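Sulfhydryl oxidase 1 (Homo sapiens, PDB 3LLK) catalyses FAD-dependent oxidation of thiols to disulfides, as a sulfhydryl oxidase that passes the electrons to molecular oxygen. Local coordinates at residues L122-A134 with P185-V199. Residues are numbered along the deposited sequence; the frame is centred on the assembly and turned at random.
Sequences LWVLFHFLTVQAA and PNAAVLWLWSSHNRV. With FAD (flavin-adenine dinucleotide), chain D.
Trp123 and His196 stack face to face, the five-membered ring of the indole and the imidazole lying 3.5 Å apart between centroids with planes only 8° from parallel. The opposite face of Trp123 carries the flavin methyl C8M, while the adenine covers the other face of His196, so the two rings form layers between the two ends of the folded cofactor. Leu192 CD1 and Val199 CG2 abut the indole edge. The adenine also lies over His127, whose NE2 meets His196 ND1 edge to edge at 2.8 Å in a nearly straight hydrogen bond. With CG anti to the backbone N (chi1 -172°), His196 extends across to Trp123, and its NE2 donates a hydrogen bond to phosphate oxygen O2A of FAD, 2.8 Å away. Trp123 NE1 donates another to FAD O2' (2.8 Å). A leucine in place of Trp123 would probably leave O2' without this donor and take away the flat surface against which one face of the His196 imidazole rests. Farther along, Leu192 enters as a knob among Trp123, Phe126, His127 and Thr130, and a water links His127 ND1, Thr130 OG1 and Val189 O. This antiparallel pair (162°, axes 8.5 Å apart) forms part of the FAD-binding helical core of the Erv1/Alr fold; helix 150-161 packs against Phe126 and Ala188, helix 165-179 against Val199, and helix 239-249 against Val189 and Trp193.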
ATOM      1  N   LEU A 122      -2.942  -2.992  -2.527  1.00 21.67           N
ATOM      2  CA  LEU A 122      -2.585  -1.617  -2.198  1.00 21.13           C
ATOM      3  C   LEU A 122      -2.443  -1.454  -0.683  1.00 19.13           C
ATOM      4  O   LEU A 122      -1.499  -0.813  -0.216  1.00 18.66           O
ATOM      5  CB  LEU A 122      -3.628  -0.646  -2.755  1.00 21.96           C
ATOM      6  CG  LEU A 122      -3.185   0.819  -2.757  1.00 25.31           C
ATOM      7  CD1 LEU A 122      -1.880   0.957  -3.545  1.00 23.72           C
ATOM      8  CD2 LEU A 122      -4.289   1.681  -3.366  1.00 23.57           C
ATOM      9  N   TRP A 123      -3.369  -2.038   0.075  1.00 20.12           N
ATOM     10  CA  TRP A 123      -3.296  -2.001   1.532  1.00 20.06           C
ATOM     11  C   TRP A 123      -1.978  -2.641   1.963  1.00 21.59           C
ATOM     12  O   TRP A 123      -1.247  -2.085   2.787  1.00 21.34           O
ATOM     13  CB  TRP A 123      -4.438  -2.805   2.168  1.00 22.12           C
ATOM     14  CG  TRP A 123      -5.703  -2.038   2.416  1.00 21.62           C
ATOM     15  CD1 TRP A 123      -6.951  -2.342   1.952  1.00 23.93           C
ATOM     16  CD2 TRP A 123      -5.855  -0.877   3.245  1.00 23.04           C
ATOM     17  NE1 TRP A 123      -7.871  -1.443   2.442  1.00 22.60           N
ATOM     18  CE2 TRP A 123      -7.223  -0.534   3.237  1.00 24.12           C
ATOM     19  CE3 TRP A 123      -4.964  -0.096   3.997  1.00 23.68           C
ATOM     20  CZ2 TRP A 123      -7.728   0.563   3.951  1.00 25.17           C
ATOM     21  CZ3 TRP A 123      -5.468   0.998   4.709  1.00 25.62           C
ATOM     22  CH2 TRP A 123      -6.838   1.313   4.677  1.00 24.94           C
ATOM     23  N   VAL A 124      -1.681  -3.818   1.412  1.00 20.25           N
ATOM     24  CA  VAL A 124      -0.461  -4.526   1.782  1.00 19.48           C
ATOM     25  C   VAL A 124       0.750  -3.661   1.504  1.00 17.85           C
ATOM     26  O   VAL A 124       1.595  -3.494   2.382  1.00 18.00           O
ATOM     27  CB  VAL A 124      -0.321  -5.880   1.042  1.00 20.98           C
ATOM     28  CG1 VAL A 124       0.966  -6.602   1.493  1.00 20.04           C
ATOM     29  CG2 VAL A 124      -1.520  -6.758   1.355  1.00 21.28           C
ATOM     30  N   LEU A 125       0.810  -3.087   0.303  1.00 16.98           N
ATOM     31  CA  LEU A 125       1.917  -2.213  -0.084  1.00 18.40           C
ATOM     32  C   LEU A 125       2.051  -1.045   0.892  1.00 18.68           C
ATOM     33  O   LEU A 125       3.147  -0.769   1.385  1.00 18.03           O
ATOM     34  CB  LEU A 125       1.705  -1.678  -1.512  1.00 16.41           C
ATOM     35  CG  LEU A 125       2.629  -0.567  -2.050  1.00 20.70           C
ATOM     36  CD1 LEU A 125       4.087  -1.006  -1.951  1.00 20.98           C
ATOM     37  CD2 LEU A 125       2.275  -0.244  -3.511  1.00 19.04           C
ATOM     38  N   PHE A 126       0.935  -0.369   1.181  1.00 19.60           N
ATOM     39  CA  PHE A 126       0.941   0.774   2.102  1.00 20.88           C
ATOM     40  C   PHE A 126       1.486   0.406   3.492  1.00 20.57           C
ATOM     41  O   PHE A 126       2.361   1.092   4.025  1.00 20.64           O
ATOM     42  CB  PHE A 126      -0.475   1.371   2.263  1.00 20.10           C
ATOM     43  CG  PHE A 126      -0.970   2.163   1.067  1.00 18.80           C
ATOM     44  CD1 PHE A 126      -0.110   2.541   0.035  1.00 17.56           C
ATOM     45  CD2 PHE A 126      -2.311   2.530   0.984  1.00 20.64           C
ATOM     46  CE1 PHE A 126      -0.586   3.274  -1.070  1.00 17.40           C
ATOM     47  CE2 PHE A 126      -2.797   3.262  -0.111  1.00 20.87           C
ATOM     48  CZ  PHE A 126      -1.931   3.630  -1.137  1.00 18.38           C
ATOM     49  N   HIS A 127       0.944  -0.654   4.088  1.00 21.70           N
ATOM     50  CA  HIS A 127       1.395  -1.092   5.409  1.00 21.00           C
ATOM     51  C   HIS A 127       2.891  -1.394   5.373  1.00 19.56           C
ATOM     52  O   HIS A 127       3.643  -1.019   6.276  1.00 21.44           O
ATOM     53  CB  HIS A 127       0.642  -2.351   5.856  1.00 19.10           C
ATOM     54  CG  HIS A 127      -0.785  -2.105   6.229  1.00 23.30           C
ATOM     55  ND1 HIS A 127      -1.147  -1.316   7.298  1.00 23.87           N
ATOM     56  CD2 HIS A 127      -1.942  -2.515   5.656  1.00 21.70           C
ATOM     57  CE1 HIS A 127      -2.463  -1.247   7.366  1.00 21.79           C
ATOM     58  NE2 HIS A 127      -2.969  -1.967   6.382  1.00 21.90           N
ATOM     59  N   PHE A 128       3.324  -2.056   4.315  1.00 18.63           N
ATOM     60  CA  PHE A 128       4.722  -2.415   4.206  1.00 20.22           C
ATOM     61  C   PHE A 128       5.598  -1.177   4.173  1.00 20.62           C
ATOM     62  O   PHE A 128       6.635  -1.137   4.840  1.00 20.40           O
ATOM     63  CB  PHE A 128       4.959  -3.290   2.978  1.00 22.55           C
ATOM     64  CG  PHE A 128       6.042  -4.309   3.173  1.00 24.09           C
ATOM     65  CD1 PHE A 128       7.361  -3.913   3.354  1.00 26.48           C
ATOM     66  CD2 PHE A 128       5.736  -5.667   3.208  1.00 26.76           C
ATOM     67  CE1 PHE A 128       8.370  -4.851   3.571  1.00 26.68           C
ATOM     68  CE2 PHE A 128       6.734  -6.620   3.422  1.00 28.83           C
ATOM     69  CZ  PHE A 128       8.055  -6.210   3.605  1.00 28.38           C
ATOM     70  N   LEU A 129       5.172  -0.158   3.426  1.00 17.09           N
ATOM     71  CA  LEU A 129       5.937   1.075   3.339  1.00 20.52           C
ATOM     72  C   LEU A 129       6.059   1.727   4.718  1.00 19.43           C
ATOM     73  O   LEU A 129       7.134   2.193   5.071  1.00 20.86           O
ATOM     74  CB  LEU A 129       5.295   2.055   2.338  1.00 17.27           C
ATOM     75  CG  LEU A 129       5.336   1.601   0.869  1.00 19.77           C
ATOM     76  CD1 LEU A 129       4.565   2.575  -0.008  1.00 20.26           C
ATOM     77  CD2 LEU A 129       6.789   1.504   0.408  1.00 17.09           C
ATOM     78  N   THR A 130       4.978   1.754   5.497  1.00 20.79           N
ATOM     79  CA  THR A 130       5.055   2.368   6.828  1.00 20.62           C
ATOM     80  C   THR A 130       6.009   1.613   7.743  1.00 22.70           C
ATOM     81  O   THR A 130       6.772   2.227   8.507  1.00 21.53           O
ATOM     82  CB  THR A 130       3.670   2.469   7.530  1.00 20.03           C
ATOM     83  OG1 THR A 130       3.094   1.167   7.693  1.00 21.12           O
ATOM     84  CG2 THR A 130       2.738   3.347   6.727  1.00 19.35           C
ATOM     85  N   VAL A 131       5.977   0.285   7.666  1.00 20.77           N
ATOM     86  CA  VAL A 131       6.847  -0.514   8.502  1.00 22.19           C
ATOM     87  C   VAL A 131       8.306  -0.366   8.099  1.00 22.88           C
ATOM     88  O   VAL A 131       9.172  -0.243   8.958  1.00 24.70           O
ATOM     89  CB  VAL A 131       6.442  -2.001   8.495  1.00 21.56           C
ATOM     90  CG1 VAL A 131       7.492  -2.830   9.240  1.00 22.19           C
ATOM     91  CG2 VAL A 131       5.076  -2.154   9.181  1.00 22.73           C
ATOM     92  N   GLN A 132       8.585  -0.378   6.802  1.00 22.42           N
ATOM     93  CA  GLN A 132       9.953  -0.209   6.336  1.00 24.52           C
ATOM     94  C   GLN A 132      10.510   1.107   6.887  1.00 27.42           C
ATOM     95  O   GLN A 132      11.663   1.176   7.310  1.00 26.54           O
ATOM     96  CB  GLN A 132      10.000  -0.162   4.812  1.00 24.71           C
ATOM     97  CG  GLN A 132       9.750  -1.484   4.118  1.00 22.22           C
ATOM     98  CD  GLN A 132      10.999  -2.344   4.035  1.00 25.69           C
ATOM     99  OE1 GLN A 132      11.371  -3.010   4.995  1.00 22.49           O
ATOM    100  NE2 GLN A 132      11.654  -2.322   2.885  1.00 23.74           N
ATOM    101  N   ALA A 133       9.679   2.147   6.880  1.00 27.72           N
ATOM    102  CA  ALA A 133      10.087   3.468   7.363  1.00 31.03           C
ATOM    103  C   ALA A 133      10.304   3.508   8.869  1.00 32.76           C
ATOM    104  O   ALA A 133      11.009   4.386   9.373  1.00 31.86           O
ATOM    105  CB  ALA A 133       9.035   4.517   6.978  1.00 29.76           C
ATOM    106  N   ALA A 134       9.686   2.568   9.579  1.00 33.24           N
ATOM    107  CA  ALA A 134       9.795   2.511  11.028  1.00 38.44           C
ATOM    108  C   ALA A 134      10.962   1.643  11.482  1.00 42.27           C
ATOM    109  O   ALA A 134      11.363   1.693  12.643  1.00 41.81           O
ATOM    110  CB  ALA A 134       8.492   2.000  11.635  1.00 36.35           C
ATOM    111  N   PRO A 185       7.360   7.435  13.164  1.00 32.77           N
ATOM    112  CA  PRO A 185       7.207   6.316  12.229  1.00 32.95           C
ATOM    113  C   PRO A 185       6.351   5.200  12.838  1.00 30.47           C
ATOM    114  O   PRO A 185       5.491   4.640  12.168  1.00 31.36           O
ATOM    115  CB  PRO A 185       8.650   5.886  11.975  1.00 32.90           C
ATOM    116  CG  PRO A 185       9.407   7.179  12.111  1.00 34.93           C
ATOM    117  CD  PRO A 185       8.781   7.780  13.344  1.00 32.15           C
ATOM    118  N   ASN A 186       6.572   4.891  14.113  1.00 29.97           N
ATOM    119  CA  ASN A 186       5.794   3.835  14.768  1.00 29.85           C
ATOM    120  C   ASN A 186       4.323   4.207  14.854  1.00 29.70           C
ATOM    121  O   ASN A 186       3.442   3.366  14.632  1.00 29.75           O
ATOM    122  CB  ASN A 186       6.325   3.538  16.174  1.00 29.12           C
ATOM    123  CG  ASN A 186       7.623   2.756  16.153  1.00 27.95           C
ATOM    124  OD1 ASN A 186       7.934   2.057  15.185  1.00 28.85           O
ATOM    125  ND2 ASN A 186       8.381   2.854  17.233  1.00 29.58           N
ATOM    126  N   ALA A 187       4.059   5.465  15.192  1.00 28.48           N
ATOM    127  CA  ALA A 187       2.690   5.954  15.279  1.00 27.90           C
ATOM    128  C   ALA A 187       2.026   5.846  13.908  1.00 25.98           C
ATOM    129  O   ALA A 187       0.841   5.520  13.810  1.00 27.21           O
ATOM    130  CB  ALA A 187       2.678   7.411  15.753  1.00 25.16           C
ATOM    131  N   ALA A 188       2.790   6.138  12.855  1.00 24.66           N
ATOM    132  CA  ALA A 188       2.264   6.080  11.495  1.00 25.73           C
ATOM    133  C   ALA A 188       1.871   4.647  11.164  1.00 26.61           C
ATOM    134  O   ALA A 188       0.850   4.406  10.515  1.00 28.17           O
ATOM    135  CB  ALA A 188       3.299   6.590  10.497  1.00 25.05           C
ATOM    136  N   VAL A 189       2.678   3.696  11.619  1.00 26.91           N
ATOM    137  CA  VAL A 189       2.381   2.287  11.382  1.00 28.33           C
ATOM    138  C   VAL A 189       1.053   1.920  12.040  1.00 28.06           C
ATOM    139  O   VAL A 189       0.195   1.283  11.422  1.00 27.57           O
ATOM    140  CB  VAL A 189       3.483   1.368  11.957  1.00 27.40           C
ATOM    141  CG1 VAL A 189       2.970  -0.070  12.062  1.00 24.60           C
ATOM    142  CG2 VAL A 189       4.717   1.418  11.057  1.00 28.17           C
ATOM    143  N   LEU A 190       0.893   2.328  13.296  1.00 26.94           N
ATOM    144  CA  LEU A 190      -0.315   2.033  14.053  1.00 24.83           C
ATOM    145  C   LEU A 190      -1.512   2.795  13.516  1.00 22.97           C
ATOM    146  O   LEU A 190      -2.638   2.310  13.567  1.00 23.80           O
ATOM    147  CB  LEU A 190      -0.110   2.375  15.530  1.00 26.06           C
ATOM    148  CG  LEU A 190       0.874   1.492  16.301  1.00 30.27           C
ATOM    149  CD1 LEU A 190       1.102   2.068  17.691  1.00 30.92           C
ATOM    150  CD2 LEU A 190       0.328   0.071  16.391  1.00 27.86           C
ATOM    151  N   TRP A 191      -1.276   4.002  13.021  1.00 24.56           N
ATOM    152  CA  TRP A 191      -2.367   4.806  12.484  1.00 25.36           C
ATOM    153  C   TRP A 191      -3.001   4.126  11.277  1.00 24.44           C
ATOM    154  O   TRP A 191      -4.228   4.081  11.148  1.00 25.58           O
ATOM    155  CB  TRP A 191      -1.887   6.198  12.052  1.00 25.55           C
ATOM    156  CG  TRP A 191      -3.040   7.053  11.595  1.00 27.94           C
ATOM    157  CD1 TRP A 191      -3.833   7.841  12.380  1.00 29.42           C
ATOM    158  CD2 TRP A 191      -3.612   7.102  10.278  1.00 29.36           C
ATOM    159  NE1 TRP A 191      -4.863   8.369  11.644  1.00 29.21           N
ATOM    160  CE2 TRP A 191      -4.754   7.935  10.350  1.00 30.08           C
ATOM    161  CE3 TRP A 191      -3.275   6.520   9.049  1.00 29.57           C
ATOM    162  CZ2 TRP A 191      -5.560   8.202   9.241  1.00 28.21           C
ATOM    163  CZ3 TRP A 191      -4.078   6.786   7.939  1.00 27.62           C
ATOM    164  CH2 TRP A 191      -5.210   7.623   8.048  1.00 30.83           C
ATOM    165  N   LEU A 192      -2.163   3.622  10.378  1.00 24.06           N
ATOM    166  CA  LEU A 192      -2.663   2.967   9.169  1.00 22.63           C
ATOM    167  C   LEU A 192      -3.355   1.663   9.538  1.00 24.04           C
ATOM    168  O   LEU A 192      -4.385   1.304   8.966  1.00 23.92           O
ATOM    169  CB  LEU A 192      -1.513   2.677   8.201  1.00 22.73           C
ATOM    170  CG  LEU A 192      -1.927   2.263   6.783  1.00 23.07           C
ATOM    171  CD1 LEU A 192      -2.781   3.344   6.152  1.00 21.05           C
ATOM    172  CD2 LEU A 192      -0.678   2.002   5.946  1.00 23.84           C
ATOM    173  N   TRP A 193      -2.772   0.958  10.500  1.00 24.67           N
ATOM    174  CA  TRP A 193      -3.313  -0.306  10.967  1.00 26.12           C
ATOM    175  C   TRP A 193      -4.722  -0.142  11.524  1.00 26.62           C
ATOM    176  O   TRP A 193      -5.651  -0.842  11.104  1.00 27.23           O
ATOM    177  CB  TRP A 193      -2.398  -0.889  12.045  1.00 26.77           C
ATOM    178  CG  TRP A 193      -3.064  -1.886  12.949  1.00 27.93           C
ATOM    179  CD1 TRP A 193      -3.419  -3.168  12.641  1.00 27.48           C
ATOM    180  CD2 TRP A 193      -3.460  -1.673  14.310  1.00 27.60           C
ATOM    181  NE1 TRP A 193      -4.009  -3.768  13.728  1.00 28.17           N
ATOM    182  CE2 TRP A 193      -4.049  -2.874  14.766  1.00 29.03           C
ATOM    183  CE3 TRP A 193      -3.375  -0.584  15.186  1.00 29.77           C
ATOM    184  CZ2 TRP A 193      -4.556  -3.018  16.067  1.00 28.73           C
ATOM    185  CZ3 TRP A 193      -3.879  -0.725  16.483  1.00 29.24           C
ATOM    186  CH2 TRP A 193      -4.463  -1.936  16.908  1.00 29.23           C
ATOM    187  N   SER A 194      -4.885   0.780  12.470  1.00 26.67           N
ATOM    188  CA  SER A 194      -6.196   0.991  13.072  1.00 26.84           C
ATOM    189  C   SER A 194      -7.170   1.608  12.080  1.00 25.40           C
ATOM    190  O   SER A 194      -8.360   1.314  12.123  1.00 23.55           O
ATOM    191  CB  SER A 194      -6.088   1.859  14.336  1.00 25.08           C
ATOM    192  OG  SER A 194      -5.637   3.159  14.038  1.00 28.96           O
ATOM    193  N   SER A 195      -6.676   2.459  11.186  1.00 25.82           N
ATOM    194  CA  SER A 195      -7.554   3.064  10.190  1.00 25.88           C
ATOM    195  C   SER A 195      -8.079   1.965   9.261  1.00 27.01           C
ATOM    196  O   SER A 195      -9.232   1.988   8.835  1.00 26.25           O
ATOM    197  CB  SER A 195      -6.808   4.130   9.378  1.00 27.97           C
ATOM    198  OG  SER A 195      -6.598   5.321  10.134  1.00 27.91           O
ATOM    199  N   HIS A 196      -7.228   0.991   8.958  1.00 25.53           N
ATOM    200  CA  HIS A 196      -7.633  -0.111   8.098  1.00 24.59           C
ATOM    201  C   HIS A 196      -8.714  -0.931   8.824  1.00 26.59           C
ATOM    202  O   HIS A 196      -9.687  -1.381   8.211  1.00 25.19           O
ATOM    203  CB  HIS A 196      -6.407  -0.967   7.753  1.00 21.28           C
ATOM    204  CG  HIS A 196      -6.664  -2.018   6.716  1.00 19.85           C
ATOM    205  ND1 HIS A 196      -5.647  -2.740   6.127  1.00 19.81           N
ATOM    206  CD2 HIS A 196      -7.815  -2.481   6.171  1.00 21.33           C
ATOM    207  CE1 HIS A 196      -6.160  -3.600   5.264  1.00 17.27           C
ATOM    208  NE2 HIS A 196      -7.474  -3.464   5.273  1.00 18.26           N
ATOM    209  N   ASN A 197      -8.566  -1.108  10.135  1.00 26.36           N
ATOM    210  CA  ASN A 197      -9.572  -1.867  10.866  1.00 25.87           C
ATOM    211  C   ASN A 197     -10.910  -1.136  10.926  1.00 27.02           C
ATOM    212  O   ASN A 197     -11.969  -1.764  10.947  1.00 27.23           O
ATOM    213  CB  ASN A 197      -9.075  -2.237  12.270  1.00 25.60           C
ATOM    214  CG  ASN A 197      -8.346  -3.585  12.288  1.00 27.52           C
ATOM    215  OD1 ASN A 197      -8.657  -4.473  11.495  1.00 25.16           O
ATOM    216  ND2 ASN A 197      -7.395  -3.747  13.201  1.00 27.30           N
ATOM    217  N   ARG A 198     -10.879   0.190  10.924  1.00 28.09           N
ATOM    218  CA  ARG A 198     -12.122   0.953  10.954  1.00 28.56           C
ATOM    219  C   ARG A 198     -12.867   0.718   9.631  1.00 29.39           C
ATOM    220  O   ARG A 198     -14.100   0.712   9.584  1.00 28.39           O
ATOM    221  CB  ARG A 198     -11.821   2.433  11.150  1.00 26.66           C
ATOM    222  CG  ARG A 198     -11.141   2.747  12.482  1.00 30.98           C
ATOM    223  CD  ARG A 198     -11.000   4.250  12.663  1.00 29.00           C
ATOM    224  NE  ARG A 198     -12.309   4.878  12.757  1.00 33.41           N
ATOM    225  CZ  ARG A 198     -12.605   6.074  12.261  1.00 35.06           C
ATOM    226  NH1 ARG A 198     -11.678   6.776  11.626  1.00 35.23           N
ATOM    227  NH2 ARG A 198     -13.826   6.569  12.411  1.00 37.18           N
ATOM    228  N   VAL A 199     -12.104   0.521   8.558  1.00 28.49           N
ATOM    229  CA  VAL A 199     -12.677   0.247   7.244  1.00 27.49           C
ATOM    230  C   VAL A 199     -13.205  -1.183   7.258  1.00 26.75           C
ATOM    231  O   VAL A 199     -14.286  -1.466   6.728  1.00 27.61           O
ATOM    232  CB  VAL A 199     -11.613   0.393   6.112  1.00 26.82           C
ATOM    233  CG1 VAL A 199     -12.165  -0.134   4.786  1.00 26.81           C
ATOM    234  CG2 VAL A 199     -11.231   1.861   5.958  1.00 26.85           C
TER
HETATM  235  PA  FAD D 550      -8.002  -5.974   2.505  1.00 31.41           P
HETATM  236  O1A FAD D 550      -7.703  -5.479   1.132  1.00 29.19           O
HETATM  237  O2A FAD D 550      -8.800  -5.200   3.493  1.00 31.66           O
HETATM  238  O5B FAD D 550      -6.680  -6.399   3.235  1.00 31.46           O
HETATM  239  C5B FAD D 550      -5.454  -6.765   2.598  1.00 27.32           C
HETATM  240  C4B FAD D 550      -4.860  -7.733   3.587  1.00 27.49           C
HETATM  241  O4B FAD D 550      -4.078  -6.910   4.494  1.00 24.24           O
HETATM  242  C3B FAD D 550      -5.560  -8.888   4.336  1.00 26.44           C
HETATM  243  O3B FAD D 550      -5.757 -10.090   3.593  1.00 29.86           O
HETATM  244  C2B FAD D 550      -4.717  -8.964   5.527  1.00 27.18           C
HETATM  245  O2B FAD D 550      -3.611  -9.807   5.426  1.00 30.86           O
HETATM  246  C1B FAD D 550      -4.204  -7.537   5.775  1.00 25.77           C
HETATM  247  N9A FAD D 550      -4.919  -6.671   6.659  1.00 23.45           N
HETATM  248  C8A FAD D 550      -6.283  -6.601   7.048  1.00 22.50           C
HETATM  249  N7A FAD D 550      -6.586  -5.694   7.917  1.00 22.75           N
HETATM  250  C5A FAD D 550      -5.352  -5.103   8.157  1.00 23.05           C
HETATM  251  C6A FAD D 550      -5.009  -4.071   9.051  1.00 23.17           C
HETATM  252  N6A FAD D 550      -5.888  -3.485   9.875  1.00 22.28           N
HETATM  253  N1A FAD D 550      -3.697  -3.650   9.147  1.00 25.55           N
HETATM  254  C2A FAD D 550      -2.677  -4.237   8.460  1.00 26.47           C
HETATM  255  N3A FAD D 550      -3.010  -5.268   7.569  1.00 24.86           N
HETATM  256  C4A FAD D 550      -4.381  -5.661   7.459  1.00 23.28           C
HETATM  257  N1  FAD D 550     -13.960  -0.654  -0.329  1.00 70.69           N
HETATM  258  C2  FAD D 550     -15.305  -0.374  -0.215  1.00 71.00           C
HETATM  259  O2  FAD D 550     -16.091  -1.215  -0.680  1.00 71.23           O
HETATM  260  N3  FAD D 550     -15.508   0.831   0.446  1.00 70.53           N
HETATM  261  C4  FAD D 550     -14.539   1.724   0.967  1.00 70.71           C
HETATM  262  O4  FAD D 550     -14.903   2.819   1.509  1.00 70.86           O
HETATM  263  C4X FAD D 550     -13.221   1.352   0.798  1.00 70.51           C
HETATM  264  N5  FAD D 550     -12.161   2.232   1.193  1.00 69.87           N
HETATM  265  C5X FAD D 550     -10.786   1.974   0.949  1.00 70.31           C
HETATM  266  C6  FAD D 550      -9.850   2.972   1.280  1.00 70.47           C
HETATM  267  C7  FAD D 550      -8.472   2.697   1.055  1.00 70.48           C
HETATM  268  C7M FAD D 550      -7.515   3.827   1.437  1.00 71.00           C
HETATM  269  C8  FAD D 550      -8.041   1.449   0.513  1.00 69.25           C
HETATM  270  C8M FAD D 550      -6.636   0.955   0.235  1.00 68.96           C
HETATM  271  C9  FAD D 550      -9.001   0.499   0.164  1.00 69.41           C
HETATM  272  C9A FAD D 550     -10.400   0.696   0.303  1.00 69.59           C
HETATM  273  N10 FAD D 550     -11.585  -0.159   0.026  1.00 68.94           N
HETATM  274  C10 FAD D 550     -12.922   0.122   0.132  1.00 69.87           C
HETATM  275  C1' FAD D 550     -11.289  -1.519  -0.300  1.00 66.52           C
HETATM  276  C2' FAD D 550     -11.199  -2.521   0.810  1.00 64.01           C
HETATM  277  O2' FAD D 550     -10.567  -1.935   1.976  1.00 60.22           O
HETATM  278  C3' FAD D 550     -10.507  -3.821   0.536  1.00 62.75           C
HETATM  279  O3' FAD D 550      -9.199  -3.578   0.034  1.00 59.98           O
HETATM  280  C4' FAD D 550     -11.198  -4.893  -0.290  1.00 61.99           C
HETATM  281  O4' FAD D 550     -12.610  -4.989   0.062  1.00 63.31           O
HETATM  282  C5' FAD D 550     -10.583  -6.224  -0.352  1.00 58.69           C
HETATM  283  O5' FAD D 550     -10.648  -6.772   0.967  1.00 53.40           O
HETATM  284  P   FAD D 550      -9.817  -7.983   1.472  1.00 51.79           P
HETATM  285  O1P FAD D 550     -10.771  -8.707   2.313  1.00 54.35           O
HETATM  286  O2P FAD D 550      -9.212  -8.776   0.370  1.00 51.54           O
HETATM  287  O3P FAD D 550      -8.607  -7.446   2.387  1.00 41.96           O
HETATM  288  O   HOH W   1       0.772   0.021   9.159  1.00 19.06           O
HETATM  289  O   HOH W   2       6.130   4.670   9.622  1.00 25.04           O